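Local coordinates for protein FdxN element excision controlling factor XisI (Anabaena variabilis ATCC 29413, PDB 2NVM) that probably acts with XisF and XisH in the site-specific excision of the fdxN element from cyanobacterial nitrogen-fixation genes, at residues I72-Q77 / L92-E97. Numbering follows the deposited sequence. Where two conformers were deposited one is given.
Sequences IILYLQ and LAIVDE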
# COMPACT_ATOMS: atom_id res chain seq x y z
N ILE B 72 6.85 -3.42 3.33
CA ILE B 72 5.92 -4.01 2.34
C ILE B 72 6.25 -5.50 2.25
O ILE B 72 7.42 -5.85 2.05
CB ILE B 72 6.03 -3.31 0.97
CG1 ILE B 72 5.60 -1.83 1.13
CG2 ILE B 72 5.19 -4.06 -0.13
CD1 ILE B 72 5.73 -0.99 -0.12
N ILE B 73 5.23 -6.35 2.44
CA ILE B 73 5.33 -7.82 2.40
C ILE B 73 4.93 -8.33 1.02
O ILE B 73 5.64 -9.14 0.42
CB ILE B 73 4.37 -8.53 3.43
CG1 ILE B 73 4.61 -8.07 4.87
CG2 ILE B 73 4.48 -10.06 3.35
CD1 ILE B 73 5.96 -8.38 5.40
N LEU B 74 3.76 -7.89 0.55
CA LEU B 74 3.20 -8.30 -0.74
C LEU B 74 2.48 -7.12 -1.36
O LEU B 74 1.67 -6.47 -0.68
CB LEU B 74 2.25 -9.48 -0.49
CG LEU B 74 1.66 -10.37 -1.60
CD1 LEU B 74 2.72 -10.90 -2.52
CD2 LEU B 74 0.91 -11.54 -0.95
N TYR B 75 2.82 -6.83 -2.62
CA TYR B 75 2.25 -5.72 -3.35
C TYR B 75 1.97 -6.14 -4.79
O TYR B 75 2.88 -6.54 -5.52
CB TYR B 75 3.15 -4.46 -3.24
CG TYR B 75 2.72 -3.25 -4.06
CD1 TYR B 75 1.35 -2.94 -4.27
CD2 TYR B 75 3.68 -2.33 -4.53
CE1 TYR B 75 0.96 -1.83 -5.03
CE2 TYR B 75 3.30 -1.21 -5.28
CZ TYR B 75 1.92 -0.96 -5.51
OH TYR B 75 1.51 0.13 -6.22
N LEU B 76 0.70 -6.03 -5.17
CA LEU B 76 0.19 -6.38 -6.49
C LEU B 76 -0.66 -5.25 -7.03
O LEU B 76 -1.37 -4.58 -6.27
CB LEU B 76 -0.69 -7.64 -6.38
CG LEU B 76 -0.11 -8.88 -5.69
CD1 LEU B 76 -1.14 -9.97 -5.62
CD2 LEU B 76 1.09 -9.39 -6.41
N GLN B 77 -0.54 -5.01 -8.33
CA GLN B 77 -1.38 -4.05 -9.05
C GLN B 77 -1.77 -4.60 -10.44
O GLN B 77 -1.04 -5.41 -11.01
CB GLN B 77 -0.77 -2.64 -9.15
CG GLN B 77 0.52 -2.53 -9.95
CD GLN B 77 0.87 -1.15 -10.48
OE1 GLN B 77 0.14 -0.16 -10.32
NE2 GLN B 77 1.99 -1.09 -11.19
N LEU B 92 7.50 -16.92 -5.09
CA LEU B 92 6.66 -17.18 -6.27
C LEU B 92 5.54 -18.22 -6.10
O LEU B 92 4.95 -18.63 -7.09
CB LEU B 92 7.51 -17.39 -7.55
CG LEU B 92 8.38 -16.19 -7.98
CD1 LEU B 92 9.17 -16.58 -9.22
CD2 LEU B 92 7.54 -14.92 -8.25
N ALA B 93 5.20 -18.60 -4.86
CA ALA B 93 4.06 -19.53 -4.59
C ALA B 93 2.74 -18.92 -5.10
O ALA B 93 1.88 -19.66 -5.57
CB ALA B 93 3.95 -19.89 -3.11
N ILE B 94 2.61 -17.58 -5.04
CA ILE B 94 1.42 -16.86 -5.55
C ILE B 94 1.25 -16.96 -7.08
O ILE B 94 0.13 -16.84 -7.55
CB ILE B 94 1.36 -15.35 -5.10
CG1 ILE B 94 2.46 -14.48 -5.72
CG2 ILE B 94 1.38 -15.22 -3.56
CD1 ILE B 94 2.30 -13.01 -5.33
N VAL B 95 2.34 -17.13 -7.83
CA VAL B 95 2.29 -17.30 -9.30
C VAL B 95 1.57 -18.60 -9.67
O VAL B 95 0.76 -18.59 -10.60
CB VAL B 95 3.69 -17.21 -9.98
CG1 VAL B 95 3.66 -17.74 -11.41
CG2 VAL B 95 4.20 -15.78 -9.93
N ASP B 96 1.86 -19.68 -8.94
CA ASP B 96 1.20 -20.97 -9.12
C ASP B 96 -0.31 -20.84 -8.95
O ASP B 96 -1.07 -21.38 -9.75
CB ASP B 96 1.73 -22.03 -8.13
CG ASP B 96 3.18 -22.44 -8.42
OD1 ASP B 96 3.48 -22.79 -9.59
OD2 ASP B 96 3.99 -22.45 -7.47
N GLU B 97 -0.73 -20.07 -7.94
CA GLU B 97 -2.16 -19.83 -7.69
C GLU B 97 -2.85 -19.06 -8.84
O GLU B 97 -3.97 -19.40 -9.21
CB GLU B 97 -2.39 -19.23 -6.30
CG GLU B 97 -1.95 -20.26 -5.21
CD GLU B 97 -2.47 -20.00 -3.83
OE1 GLU B 97 -2.69 -18.82 -3.48
OE2 GLU B 97 -2.65 -20.97 -3.08
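Ile94 reaches out from helix 93-100 and sets a single methyl, CD1, against two leucines of strand 67-79. The closer is Leu74, whose CD1 meets Ile94 CD1 at 3.5 Å, methyl on methyl, as the two side chains run past each other in opposite directions; from two residues further along the strand, and passing in the same manner, Leu76 brings CD2 to 4.0 Å from Ile94 CD1. In the isoleucine, chi1 (67°) sets the direction of the branch by placing CG1 between the backbone N and the carbonyl carbon, and chi2 (176°) then carries CD1 outward. Ile94 and the leucines reach inward from both sides and together span the 10.0 Å between the CA atoms of Leu74 and Ile94. Leu74 holds CG anti to the backbone N (chi1 -168°), and from there its CD1 branch makes the touch. Ile73 and Leu74 both lie opposite Trp58 of strand 55-61 in a classic beta bulge. Leu74, in the bulge, and Leu76 point toward the helix, while Tyr75 between them points to the other side of the sheet, hydrogen-bonding through OH to Arg46 of the second subunit. Helix 4-23 packs against the same buried patch, with Tyr19 touching Ile94 and Ile12 touching Leu76. Ile94 N donates a hydrogen bond to Thr90 OG1, tethering the backbone from which the long side chain projects.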